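Local coordinates for PHOX (Pseudomonas fluorescens, PDB 4A9V), which probably hydrolyses phosphate monoesters as an alkaline phosphatase, using a cofactor of iron and calcium held by a beta-propeller, at residues A[8-13]-A[513-517]; A[70-74]-A[84-88]; A[387-393]-A[478-484]; A[508-512]-A[523-529]; A[544-550]-A[571-577]. One frame throughout, in Å; residues are numbered along the deposited sequence.

Contact 1 of 5, residues A[8-13]-A[513-517]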
# COMPACT_ATOMS: atom_id res chain seq x y z
N SER A 8 1.17 -25.04 16.44
CA SER A 8 1.95 -24.41 15.34
C SER A 8 3.44 -24.34 15.69
O SER A 8 3.81 -24.16 16.85
CB SER A 8 1.43 -23.00 15.05
OG SER A 8 2.23 -22.35 14.08
N ARG A 9 4.27 -24.65 14.70
CA ARG A 9 5.71 -24.46 14.82
C ARG A 9 6.06 -22.98 14.83
O ARG A 9 7.05 -22.56 15.43
CB ARG A 9 6.41 -25.16 13.65
CG ARG A 9 7.92 -24.95 13.58
CD ARG A 9 8.48 -25.43 12.25
NE ARG A 9 7.64 -25.04 11.12
CZ ARG A 9 7.87 -23.98 10.35
NH1 ARG A 9 8.87 -23.16 10.63
NH2 ARG A 9 7.04 -23.69 9.35
N LEU A 10 5.17 -22.17 14.26
CA LEU A 10 5.50 -20.80 13.89
C LEU A 10 4.99 -19.81 14.91
O LEU A 10 5.49 -18.69 14.97
CB LEU A 10 4.92 -20.44 12.52
CG LEU A 10 5.64 -21.04 11.32
CD1 LEU A 10 4.85 -20.74 10.06
CD2 LEU A 10 7.05 -20.47 11.24
N LEU A 11 3.83 -20.09 15.49
CA LEU A 11 3.15 -19.09 16.30
C LEU A 11 3.53 -19.24 17.77
O LEU A 11 3.12 -20.20 18.43
CB LEU A 11 1.63 -19.19 16.10
CG LEU A 11 1.16 -19.01 14.65
CD1 LEU A 11 -0.35 -19.18 14.57
CD2 LEU A 11 1.58 -17.66 14.08
N GLY A 12 4.39 -18.35 18.25
CA GLY A 12 5.04 -18.54 19.54
C GLY A 12 4.42 -17.77 20.69
O GLY A 12 4.90 -17.86 21.82
N PHE A 13 3.34 -17.04 20.42
CA PHE A 13 2.67 -16.21 21.42
C PHE A 13 1.19 -16.58 21.50
O PHE A 13 0.63 -17.15 20.56
CB PHE A 13 2.82 -14.73 21.06
CG PHE A 13 2.15 -14.36 19.76
CD1 PHE A 13 2.78 -14.59 18.54
CD2 PHE A 13 0.84 -13.93 19.75
CE1 PHE A 13 2.10 -14.38 17.34
CE2 PHE A 13 0.16 -13.74 18.56
CZ PHE A 13 0.79 -13.98 17.36
N CYS A 513 -1.12 -12.81 13.25
CA CYS A 513 -0.08 -13.65 12.69
C CYS A 513 -0.68 -15.00 12.35
O CYS A 513 -1.45 -15.56 13.12
CB CYS A 513 1.05 -13.82 13.71
SG CYS A 513 2.57 -14.49 13.01
N ALA A 514 -0.30 -15.53 11.19
CA ALA A 514 -0.88 -16.75 10.67
C ALA A 514 0.19 -17.75 10.27
O ALA A 514 1.28 -17.38 9.81
CB ALA A 514 -1.77 -16.44 9.47
N ASP A 515 -0.17 -19.03 10.37
CA ASP A 515 0.63 -20.15 9.89
C ASP A 515 0.08 -20.59 8.53
O ASP A 515 -1.05 -21.08 8.45
CB ASP A 515 0.52 -21.29 10.91
CG ASP A 515 1.40 -22.47 10.57
OD1 ASP A 515 1.52 -22.81 9.38
OD2 ASP A 515 1.96 -23.08 11.50
N PRO A 516 0.84 -20.36 7.46
CA PRO A 516 0.32 -20.68 6.13
C PRO A 516 -0.09 -22.14 5.94
O PRO A 516 -1.03 -22.43 5.20
CB PRO A 516 1.50 -20.33 5.22
CG PRO A 516 2.19 -19.22 5.93
CD PRO A 516 2.10 -19.60 7.39
N ALA A 517 0.61 -23.05 6.60
CA ALA A 517 0.37 -24.48 6.42
C ALA A 517 -0.90 -24.93 7.13
O ALA A 517 -1.62 -25.81 6.66
CB ALA A 517 1.56 -25.29 6.90
O HOH W 1 4.06 -24.05 8.96
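At the centre, Leu11 reaches over the end of strand 510-514: its CD2 lies 3.5 Å from Cys513 SG, and its CD1 comes within 4.3 Å of Asp515 CB. Phe13 adds to this apolar patch by its ring edge, Phe13 CZ 3.7 Å from Cys513 CB. Leu10 CD1 rests 4.0 Å from Pro516 CD and 3.9 Å from Asp515 CG, so the hydrophobic contact runs up to the carboxylate. Ser8 OG donates to Asp515 OD2 at 2.7 Å, and the same OG accepts from Leu10 N (3.0 Å) and Leu11 N (3.1 Å), an ST turn and an ST motif that bend the first residues around the hydroxyl. Asp515 OD1 accepts from Ala517 N at 2.9 Å in an Asx turn. Farther out, water 1 bridges Asp515 OD1 (2.9 Å) and NH2 of Arg9 (3.0 Å), whose side chain is poorly ordered. Phe13 also meets Phe524 edge-to-face, and Leu10 O accepts from Arg488. The N-terminal loop thus joins a beta-propeller blade where strand 510-514 gives way to the turn leading to strand 521-526, with an ST turn and an Asx turn linked by the Ser8-Asp515 hydrogen bond.

Contact 2 of 5, residues A[70-74]-A[84-88]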
# COMPACT_ATOMS: atom_id res chain seq x y z
N GLY A 70 2.96 2.15 3.73
CA GLY A 70 3.92 1.10 3.40
C GLY A 70 5.36 1.55 3.59
O GLY A 70 5.67 2.73 3.45
N MET A 71 6.24 0.60 3.88
CA MET A 71 7.64 0.90 4.16
C MET A 71 8.50 -0.34 3.99
O MET A 71 8.06 -1.47 4.19
CB MET A 71 7.81 1.45 5.57
CG MET A 71 7.32 0.53 6.66
SD MET A 71 7.44 1.33 8.28
CE MET A 71 6.73 0.07 9.32
N SER A 72 9.75 -0.09 3.66
CA SER A 72 10.76 -1.14 3.60
C SER A 72 12.01 -0.72 4.36
O SER A 72 12.37 0.47 4.39
CB SER A 72 11.15 -1.43 2.15
OG SER A 72 10.10 -2.02 1.41
N LEU A 73 12.73 -1.72 4.86
CA LEU A 73 14.02 -1.54 5.49
C LEU A 73 15.11 -2.14 4.59
O LEU A 73 14.97 -3.26 4.09
CB LEU A 73 14.02 -2.20 6.88
CG LEU A 73 15.31 -2.07 7.68
CD1 LEU A 73 15.03 -2.03 9.17
CD2 LEU A 73 16.29 -3.20 7.37
N PHE A 74 16.18 -1.37 4.42
CA PHE A 74 17.34 -1.76 3.62
C PHE A 74 18.55 -1.88 4.53
O PHE A 74 18.98 -0.91 5.15
CB PHE A 74 17.62 -0.70 2.55
CG PHE A 74 16.53 -0.58 1.52
CD1 PHE A 74 15.39 0.17 1.77
CD2 PHE A 74 16.64 -1.23 0.30
CE1 PHE A 74 14.37 0.24 0.83
CE2 PHE A 74 15.62 -1.16 -0.64
CZ PHE A 74 14.49 -0.43 -0.37
N LEU A 84 18.65 1.80 6.30
CA LEU A 84 17.76 2.84 5.82
C LEU A 84 16.35 2.30 5.79
O LEU A 84 16.13 1.13 5.49
CB LEU A 84 18.16 3.33 4.42
CG LEU A 84 19.58 3.85 4.26
CD1 LEU A 84 19.74 4.42 2.86
CD2 LEU A 84 19.91 4.91 5.31
N MET A 85 15.38 3.16 6.07
CA MET A 85 13.99 2.83 5.85
C MET A 85 13.38 3.85 4.90
O MET A 85 13.64 5.04 5.02
CB MET A 85 13.23 2.85 7.18
CG MET A 85 13.71 1.77 8.13
SD MET A 85 12.86 1.72 9.72
CE MET A 85 11.26 1.07 9.26
N ALA A 86 12.61 3.37 3.94
CA ALA A 86 11.83 4.23 3.07
C ALA A 86 10.38 4.01 3.44
O ALA A 86 9.89 2.87 3.44
CB ALA A 86 12.08 3.88 1.62
N ILE A 87 9.69 5.09 3.80
CA ILE A 87 8.37 5.02 4.40
C ILE A 87 7.43 5.95 3.64
O ILE A 87 7.69 7.15 3.49
CB ILE A 87 8.42 5.44 5.88
CG1 ILE A 87 9.37 4.54 6.68
CG2 ILE A 87 7.03 5.44 6.47
CD1 ILE A 87 9.99 5.22 7.89
N ASN A 88 6.34 5.39 3.15
CA ASN A 88 5.35 6.17 2.43
C ASN A 88 4.59 7.08 3.37
O ASN A 88 4.29 6.71 4.50
CB ASN A 88 4.34 5.25 1.77
CG ASN A 88 4.90 4.49 0.59
OD1 ASN A 88 6.04 4.71 0.16
ND2 ASN A 88 4.08 3.62 0.04
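Met71 overlaps two side chains of the opposite strand: its CB sits 3.6 Å from Ile87 CG1, and its SD 4.0 Å from Met85 CE. Leu73 CD1 continues the same face, 4.2 Å from Met85 CG. This placement follows from the register, in which Met71-Ile87 and Leu73-Met85 are antiparallel non-hydrogen-bonded pairs with CA atoms 4.2 and 4.4 Å apart. Ser72-Ala86, between them, and Phe74-Leu84, beyond Leu73-Met85, are the hydrogen-bonded pairs. Ser72 N donates to Ala86 O (3.0 Å) and Ala86 N to Ser72 O (2.9 Å), while Phe74 N donates to Leu84 O (2.7 Å) and Leu84 N to Phe74 O (3.0 Å). Asn88 N to Gly70 O, 2.8 Å at 171°, extends the series. The axes run 4.7 Å apart at 166°, and short CA-H...O contacts, such as Met71 CA to Ala86 O at 3.1 Å, fit so close a pairing. On the face of Ser72, Phe74, Leu84 and Ala86, Phe74 CE1 approaches Ala86 CB at 4.4 Å.

Tyr189 packs against that face, where Lys183 makes a cation-pi contact with Phe74 and Asn181 bonds to Ser72 OG; the methionine face meets Phe546 of strand 544-550. Asn88 OD1 accepts from Tyr189. The arrangement is the hairpin of the first two strands of a four-stranded propeller blade, 68-76 being an edge strand.

Contact 3 of 5, residues A[387-393]-A[478-484]. With CA (calcium ion), chain R; CA (calcium ion), chain Q; FEO (mu-oxo-diiron), chain S.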
# COMPACT_ATOMS: atom_id res chain seq x y z
N GLU A 387 -5.78 -5.37 -1.98
CA GLU A 387 -4.80 -4.50 -1.35
C GLU A 387 -3.43 -5.18 -1.40
O GLU A 387 -2.92 -5.41 -2.49
CB GLU A 387 -5.27 -4.00 0.02
CG GLU A 387 -6.44 -3.02 -0.14
CD GLU A 387 -6.71 -2.16 1.08
OE1 GLU A 387 -7.36 -2.68 2.02
OE2 GLU A 387 -6.31 -0.97 1.12
N TRP A 388 -2.79 -5.46 -0.27
CA TRP A 388 -1.39 -5.90 -0.34
C TRP A 388 -1.25 -7.32 -0.85
O TRP A 388 -2.04 -8.21 -0.53
CB TRP A 388 -0.72 -5.82 1.03
CG TRP A 388 -0.50 -4.43 1.53
CD1 TRP A 388 -1.41 -3.39 1.61
CD2 TRP A 388 0.65 -3.99 2.30
NE1 TRP A 388 -0.90 -2.35 2.33
CE2 TRP A 388 0.32 -2.67 2.82
CE3 TRP A 388 1.85 -4.58 2.68
CZ2 TRP A 388 1.18 -1.97 3.64
CZ3 TRP A 388 2.69 -3.87 3.54
CH2 TRP A 388 2.36 -2.60 4.01
N ILE A 389 -0.12 -7.55 -1.52
CA ILE A 389 0.31 -8.87 -1.97
C ILE A 389 1.68 -9.17 -1.39
O ILE A 389 2.55 -8.28 -1.34
CB ILE A 389 0.35 -8.92 -3.52
CG1 ILE A 389 -1.04 -8.63 -4.08
CG2 ILE A 389 0.86 -10.27 -3.99
CD1 ILE A 389 -1.08 -8.44 -5.59
N VAL A 390 1.89 -10.42 -0.96
CA VAL A 390 3.21 -10.85 -0.52
C VAL A 390 3.50 -12.24 -1.09
O VAL A 390 2.59 -13.00 -1.42
CB VAL A 390 3.35 -10.89 1.02
CG1 VAL A 390 3.30 -9.49 1.60
CG2 VAL A 390 2.29 -11.80 1.65
N VAL A 391 4.78 -12.56 -1.17
CA VAL A 391 5.26 -13.82 -1.70
C VAL A 391 6.02 -14.53 -0.57
O VAL A 391 6.96 -13.98 -0.00
CB VAL A 391 6.20 -13.57 -2.90
CG1 VAL A 391 6.74 -14.89 -3.43
CG2 VAL A 391 5.48 -12.81 -4.00
N SER A 392 5.64 -15.76 -0.25
CA SER A 392 6.34 -16.48 0.81
C SER A 392 7.80 -16.67 0.45
O SER A 392 8.11 -17.22 -0.60
CB SER A 392 5.72 -17.85 1.02
OG SER A 392 6.56 -18.63 1.84
N PRO A 393 8.71 -16.38 1.40
CA PRO A 393 10.13 -16.67 1.16
C PRO A 393 10.45 -18.15 1.29
O PRO A 393 11.54 -18.58 0.91
CB PRO A 393 10.83 -15.86 2.25
CG PRO A 393 9.83 -15.77 3.35
CD PRO A 393 8.49 -15.68 2.67
N PRO A 478 -8.84 -7.14 6.34
CA PRO A 478 -7.39 -7.28 6.20
C PRO A 478 -6.90 -6.45 5.01
O PRO A 478 -7.60 -6.32 4.00
CB PRO A 478 -7.21 -8.78 5.96
CG PRO A 478 -8.47 -9.18 5.27
CD PRO A 478 -9.55 -8.35 5.91
N ASP A 479 -5.70 -5.90 5.13
CA ASP A 479 -5.23 -4.89 4.20
C ASP A 479 -3.74 -5.13 3.98
O ASP A 479 -3.35 -5.83 3.03
CB ASP A 479 -5.58 -3.48 4.75
CG ASP A 479 -5.12 -2.33 3.87
OD1 ASP A 479 -4.12 -2.46 3.14
OD2 ASP A 479 -5.69 -1.22 4.04
N GLY A 480 -2.91 -4.73 4.94
CA GLY A 480 -1.49 -5.01 4.84
C GLY A 480 -1.15 -6.47 5.11
O GLY A 480 -1.84 -7.16 5.87
N LEU A 481 -0.02 -6.90 4.55
CA LEU A 481 0.53 -8.23 4.78
C LEU A 481 2.05 -8.12 4.82
O LEU A 481 2.63 -7.29 4.11
CB LEU A 481 0.16 -9.18 3.64
CG LEU A 481 -1.31 -9.57 3.45
CD1 LEU A 481 -1.43 -10.43 2.21
CD2 LEU A 481 -1.85 -10.29 4.67
N GLY A 482 2.69 -9.03 5.54
CA GLY A 482 4.14 -9.17 5.45
C GLY A 482 4.55 -10.55 5.87
O GLY A 482 4.01 -11.08 6.83
N PHE A 483 5.55 -11.12 5.21
CA PHE A 483 6.21 -12.32 5.70
C PHE A 483 7.47 -11.93 6.46
O PHE A 483 8.18 -11.00 6.07
CB PHE A 483 6.60 -13.24 4.53
CG PHE A 483 5.53 -14.23 4.17
CD1 PHE A 483 5.29 -15.33 4.98
CD2 PHE A 483 4.78 -14.08 3.01
CE1 PHE A 483 4.33 -16.25 4.65
CE2 PHE A 483 3.80 -15.00 2.69
CZ PHE A 483 3.59 -16.10 3.50
N ASP A 484 7.80 -12.72 7.47
CA ASP A 484 9.15 -12.71 8.01
C ASP A 484 9.94 -13.90 7.49
O ASP A 484 9.42 -14.74 6.75
CB ASP A 484 9.14 -12.63 9.54
CG ASP A 484 8.45 -13.80 10.20
OD1 ASP A 484 8.45 -14.91 9.63
OD2 ASP A 484 7.99 -13.62 11.35
CA CA R . -7.69 -0.47 3.21
CA CA Q . -4.10 -0.01 2.57
FE1 FEO S . -3.98 3.12 0.67
FE2 FEO S . -5.90 0.46 -0.47
O FEO S . -5.07 1.52 0.91
O HOH W 2 -1.63 0.41 2.52
O HOH W 3 -3.43 2.74 2.72
O HOH W 4 -3.32 0.12 4.93
O HOH W 5 -6.02 1.47 3.60
O HOH W 6 -8.27 1.63 2.21
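The metal site of this beta-propeller, with its mu-oxo-diiron group and calcium ions, is held partly by two acidic residues that face each other. Glu387 chelates one calcium (chain R) through OE1 and OE2, both 2.5 Å away, and Asp479 OD2 binds it at 2.3 Å. The other calcium (chain Q) takes Asp479 OD1 and OD2 at 2.5 Å each and Glu387 OE2 at 2.8 Å. That Glu387 OE2 also binds FE2 at 2.2 Å, so one oxygen touches three metals. Carboxylate oxygens come within 3.0 Å (Glu387 OE1 to Asp479 OD2) because the cations offset their charge. Gly480 CA lies over the five-membered ring of Trp388, 3.4 Å from its centroid, a CH-pi contact that a bare glycine permits. Trp388 NE1 donates to water 2, a ligand of the chain Q calcium. Outward, Val390 CG2 packs on Phe483 CD2 (3.6 Å), and Pro393 CD on Phe483 CB (3.6 Å).

The strands run nearly parallel (24°, 5.4 Å apart), with one weak bond, Trp388 N to Asp479 O at 3.4 Å. Each edges a different sheet: strand 386-391 pairs with 398-402, and strand 478-483 with 489-493, where Asp479 and Gly480 form a classic bulge opposite Leu492.

Contact 4 of 5, residues A[508-512]-A[523-529]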
# COMPACT_ATOMS: atom_id res chain seq x y z
N ASN A 508 -10.54 -2.31 18.02
CA ASN A 508 -9.74 -1.42 17.18
C ASN A 508 -9.02 -2.22 16.10
O ASN A 508 -8.89 -3.44 16.20
CB ASN A 508 -8.72 -0.68 18.04
CG ASN A 508 -9.33 0.38 18.94
OD1 ASN A 508 -10.53 0.65 18.91
ND2 ASN A 508 -8.48 1.00 19.75
N ASN A 509 -8.44 -1.50 15.14
CA ASN A 509 -7.61 -2.15 14.14
C ASN A 509 -6.37 -2.77 14.77
O ASN A 509 -5.98 -2.45 15.90
CB ASN A 509 -7.25 -1.17 13.03
CG ASN A 509 -8.36 -1.05 12.02
OD1 ASN A 509 -8.84 -2.06 11.51
ND2 ASN A 509 -8.80 0.18 11.75
N GLN A 510 -5.80 -3.74 14.07
CA GLN A 510 -4.99 -4.75 14.72
C GLN A 510 -4.06 -5.44 13.75
O GLN A 510 -4.11 -5.22 12.53
CB GLN A 510 -5.90 -5.75 15.39
CG GLN A 510 -6.84 -6.45 14.43
CD GLN A 510 -7.94 -7.19 15.15
OE1 GLN A 510 -7.86 -8.42 15.34
NE2 GLN A 510 -8.99 -6.47 15.53
N MET A 511 -3.14 -6.21 14.31
CA MET A 511 -2.25 -7.05 13.54
C MET A 511 -2.34 -8.46 14.08
O MET A 511 -2.34 -8.67 15.30
CB MET A 511 -0.81 -6.53 13.60
CG MET A 511 0.18 -7.34 12.77
SD MET A 511 1.73 -6.48 12.43
CE MET A 511 2.41 -6.36 14.07
N LEU A 512 -2.40 -9.42 13.17
CA LEU A 512 -2.48 -10.83 13.50
C LEU A 512 -1.34 -11.58 12.82
O LEU A 512 -0.63 -11.03 11.97
CB LEU A 512 -3.84 -11.42 13.06
CG LEU A 512 -5.07 -10.63 13.54
CD1 LEU A 512 -5.62 -9.72 12.45
CD2 LEU A 512 -6.15 -11.56 14.07
N ARG A 523 -4.25 -13.20 17.15
CA ARG A 523 -4.13 -11.75 17.26
C ARG A 523 -2.88 -11.39 18.05
O ARG A 523 -2.64 -11.93 19.13
CB ARG A 523 -5.37 -11.15 17.93
CG ARG A 523 -5.43 -9.64 17.84
CD ARG A 523 -6.65 -9.05 18.52
NE ARG A 523 -7.90 -9.47 17.88
CZ ARG A 523 -8.75 -10.35 18.38
NH1 ARG A 523 -8.52 -10.95 19.55
NH2 ARG A 523 -9.90 -10.59 17.76
N PHE A 524 -2.09 -10.47 17.49
CA PHE A 524 -0.79 -10.11 18.05
C PHE A 524 -0.77 -8.70 18.65
O PHE A 524 -0.14 -8.50 19.69
CB PHE A 524 0.29 -10.23 16.96
CG PHE A 524 1.66 -9.79 17.41
CD1 PHE A 524 2.47 -10.63 18.14
CD2 PHE A 524 2.14 -8.54 17.06
CE1 PHE A 524 3.72 -10.21 18.56
CE2 PHE A 524 3.40 -8.13 17.45
CZ PHE A 524 4.20 -8.98 18.19
N MET A 525 -1.37 -7.72 17.97
CA MET A 525 -1.31 -6.33 18.40
C MET A 525 -2.65 -5.67 18.13
O MET A 525 -3.30 -5.93 17.12
CB MET A 525 -0.21 -5.58 17.63
CG MET A 525 0.00 -4.15 18.10
SD MET A 525 1.23 -3.27 17.11
CE MET A 525 0.23 -2.80 15.70
N VAL A 526 -3.05 -4.77 19.03
CA VAL A 526 -4.16 -3.87 18.78
C VAL A 526 -3.66 -2.44 18.88
O VAL A 526 -2.84 -2.11 19.74
CB VAL A 526 -5.32 -4.09 19.77
CG1 VAL A 526 -6.47 -3.16 19.42
CG2 VAL A 526 -5.77 -5.55 19.79
N GLY A 527 -4.09 -1.62 17.92
CA GLY A 527 -3.68 -0.23 17.86
C GLY A 527 -4.66 0.71 18.54
O GLY A 527 -5.70 0.29 19.06
N PRO A 528 -4.34 2.01 18.49
CA PRO A 528 -5.09 3.02 19.22
C PRO A 528 -6.34 3.49 18.47
O PRO A 528 -6.69 2.97 17.40
CB PRO A 528 -4.07 4.16 19.38
CG PRO A 528 -3.17 4.02 18.20
CD PRO A 528 -3.05 2.53 18.00
N ILE A 529 -7.05 4.44 19.06
CA ILE A 529 -8.37 4.81 18.58
C ILE A 529 -8.28 5.54 17.25
O ILE A 529 -7.47 6.46 17.09
CB ILE A 529 -9.10 5.66 19.64
CG1 ILE A 529 -9.42 4.78 20.86
CG2 ILE A 529 -10.36 6.28 19.08
CD1 ILE A 529 -9.99 5.54 22.04
O HOH W 7 -8.56 1.41 15.50
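Arg523 NE donates to Gln510 OE1 at 2.7 Å, the shortest side-chain hydrogen bond between the two segments of this beta hairpin of strands 510-514 and 521-526, the third and fourth strands of a four-stranded propeller blade. Gln510 NE2 turns back to Asn508 O (3.1 Å), so the amide is used at both ends, and Arg523 NH1 and NH2 go on to backbone oxygens of Gln472, Ile16 and Met474. Along the backbone, Met511 N donates to Met525 O (2.8 Å), while Met511 O accepts from both Phe524 N (2.8 Å) and Met525 N (3.0 Å). Two residues facing one define a classic beta bulge, and the register confirms it: Gln510 pairs with Val526 and Met511 with Met525, but Leu512 pairs with Arg523. Phe524, with psi at -43°, is the extra residue.

Beyond the strand ends, Gly527 N donates to Asn509 O (2.9 Å), Asn508 ND2 to Gly527 O (3.0 Å), and water 7 links Asn509 N (2.9 Å) to Pro528 O (3.1 Å). Asn509 OD1 is hydrogen-bonded to Thr493 OG1, near the metal-binding Glu532 and Asp494.

Packing completes the contact. Asn508 CB lies 3.6 Å from Val526 CG1, and Leu512 CD2 4.0 Å from Arg523 CB. On the face of Met511 and Met525, Met511 CB stands 4.2 Å from Met525 CB, and Met511 CE ends 3.7 Å from Phe524 CD2.

Contact 5 of 5, residues A[544-550]-A[571-577]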
# COMPACT_ATOMS: atom_id res chain seq x y z
N THR A 544 13.35 -7.02 15.72
CA THR A 544 12.51 -5.83 15.73
C THR A 544 11.54 -5.89 14.57
O THR A 544 11.93 -6.13 13.43
CB THR A 544 13.33 -4.53 15.66
OG1 THR A 544 14.28 -4.50 16.73
CG2 THR A 544 12.44 -3.31 15.76
N LEU A 545 10.26 -5.71 14.88
CA LEU A 545 9.21 -5.58 13.89
C LEU A 545 8.76 -4.13 13.90
O LEU A 545 8.35 -3.61 14.94
CB LEU A 545 8.04 -6.53 14.25
CG LEU A 545 6.88 -6.68 13.25
CD1 LEU A 545 5.99 -7.86 13.65
CD2 LEU A 545 6.04 -5.42 13.15
N PHE A 546 8.93 -3.44 12.77
CA PHE A 546 8.47 -2.07 12.62
C PHE A 546 7.08 -2.07 11.99
O PHE A 546 6.85 -2.77 11.00
CB PHE A 546 9.44 -1.28 11.73
CG PHE A 546 10.85 -1.25 12.25
CD1 PHE A 546 11.23 -0.30 13.19
CD2 PHE A 546 11.81 -2.14 11.78
CE1 PHE A 546 12.54 -0.23 13.63
CE2 PHE A 546 13.12 -2.06 12.22
CZ PHE A 546 13.48 -1.12 13.16
N VAL A 547 6.15 -1.32 12.58
CA VAL A 547 4.77 -1.31 12.10
C VAL A 547 4.22 0.11 12.21
O VAL A 547 4.54 0.84 13.15
CB VAL A 547 3.90 -2.32 12.88
CG1 VAL A 547 3.85 -1.99 14.37
CG2 VAL A 547 2.49 -2.39 12.30
N GLY A 548 3.42 0.51 11.23
CA GLY A 548 2.83 1.83 11.22
C GLY A 548 1.47 1.92 11.89
O GLY A 548 0.62 1.02 11.77
N ILE A 549 1.27 3.05 12.55
CA ILE A 549 -0.02 3.44 13.09
C ILE A 549 -0.43 4.71 12.36
O ILE A 549 0.19 5.76 12.52
CB ILE A 549 0.09 3.71 14.60
CG1 ILE A 549 0.55 2.46 15.36
CG2 ILE A 549 -1.23 4.24 15.14
CD1 ILE A 549 -0.33 1.24 15.18
N GLN A 550 -1.39 4.56 11.46
CA GLN A 550 -1.77 5.62 10.53
C GLN A 550 -3.06 6.29 10.99
O GLN A 550 -4.01 5.63 11.41
CB GLN A 550 -1.94 5.04 9.12
CG GLN A 550 -2.04 6.09 8.03
CD GLN A 550 -2.53 5.52 6.72
OE1 GLN A 550 -3.56 4.83 6.68
NE2 GLN A 550 -1.83 5.83 5.63
N SER A 571 0.45 10.16 13.47
CA SER A 571 0.84 8.92 12.82
C SER A 571 2.29 8.62 13.15
O SER A 571 3.14 9.53 13.13
CB SER A 571 0.68 9.03 11.30
OG SER A 571 -0.68 9.16 10.93
N SER A 572 2.57 7.37 13.46
CA SER A 572 3.88 6.97 13.94
C SER A 572 4.28 5.62 13.39
O SER A 572 3.42 4.77 13.13
CB SER A 572 3.90 6.92 15.46
OG SER A 572 3.58 8.17 16.04
N VAL A 573 5.59 5.42 13.25
CA VAL A 573 6.16 4.11 13.06
C VAL A 573 6.63 3.62 14.42
O VAL A 573 7.36 4.33 15.13
CB VAL A 573 7.34 4.16 12.06
CG1 VAL A 573 7.99 2.80 11.91
CG2 VAL A 573 6.88 4.68 10.71
N MET A 574 6.19 2.42 14.77
CA MET A 574 6.52 1.79 16.05
C MET A 574 7.56 0.71 15.84
O MET A 574 7.56 0.02 14.82
CB MET A 574 5.27 1.16 16.66
CG MET A 574 4.06 2.08 16.73
SD MET A 574 4.34 3.58 17.68
CE MET A 574 4.62 2.91 19.32
N ALA A 575 8.40 0.53 16.85
CA ALA A 575 9.32 -0.60 16.93
C ALA A 575 8.83 -1.57 18.01
O ALA A 575 8.66 -1.18 19.17
CB ALA A 575 10.72 -0.11 17.28
N ILE A 576 8.54 -2.80 17.60
CA ILE A 576 8.06 -3.84 18.49
C ILE A 576 9.19 -4.84 18.73
O ILE A 576 9.81 -5.34 17.78
CB ILE A 576 6.87 -4.60 17.86
CG1 ILE A 576 5.79 -3.64 17.33
CG2 ILE A 576 6.33 -5.64 18.83
CD1 ILE A 576 5.22 -2.67 18.34
N THR A 577 9.46 -5.12 20.00
CA THR A 577 10.53 -6.03 20.38
C THR A 577 10.05 -6.95 21.50
O THR A 577 9.04 -6.68 22.17
CB THR A 577 11.78 -5.26 20.85
OG1 THR A 577 11.41 -4.37 21.91
CG2 THR A 577 12.40 -4.46 19.71
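Ile576, Ile549 and Met574 lose the most surface, at 64, 60 and 57 Å², and all three side chains lie on one face of the antiparallel pair. Ile576 is opposite Leu545, with Ile576 CB 4.3 Å from Leu545 CB, and Ile576 CG1 reaches Val547 CG1 at 3.9 Å. Met574 CB lies 4.1 Å from Val547 CG1, and Ile549 CG1 meets Met574 CG at 3.8 Å. Each of the three sits in a hydrogen-bonded pair with bonds both ways: Leu545 N to Ile576 O (3.0 Å) and Ile576 N to Leu545 O (2.8 Å); Val547 N to Met574 O (3.0 Å) and Met574 N to Val547 O (2.8 Å); Ile549 N to Ser572 O (2.8 Å) and Ser572 N to Ile549 O (3.0 Å). The reverse face holds Phe546, whose CE1 is 4.1 Å from Ala575 CB. These are the middle strands of a blade that strand 30-37 completes, N-terminal strand beside C-terminal ones, as in the velcro closure of propellers. Gln550, whose side chain is about 6 Å from the diiron group, bonds through NE2 to Asn67 O. Regular backbone bonding fixes the register, while mainly apolar side chains give the adjoining blade a buried face.

From the N terminus, segment 8-13 packs against 513-517, so contact 1 closes a loop of 499 residues that spans most of the propeller. Within that loop lie contact 2, a short hairpin, and then contact 3, which brings together strands 84 residues apart from two sheets at the metal site. Contact 4 crosses contact 1, its first segment preceding 513-517 and its second following it; Phe13 packs on Phe524 there. Contact 5 comes last, in series with the others. Its sheet lies between two more: Phe546 meets Met71 and Leu73 of contact 2, while Val547 and Ile549 meet Met525 and Pro528 of contact 4. Gly70 also touches Trp388, joining contacts 2 and 3.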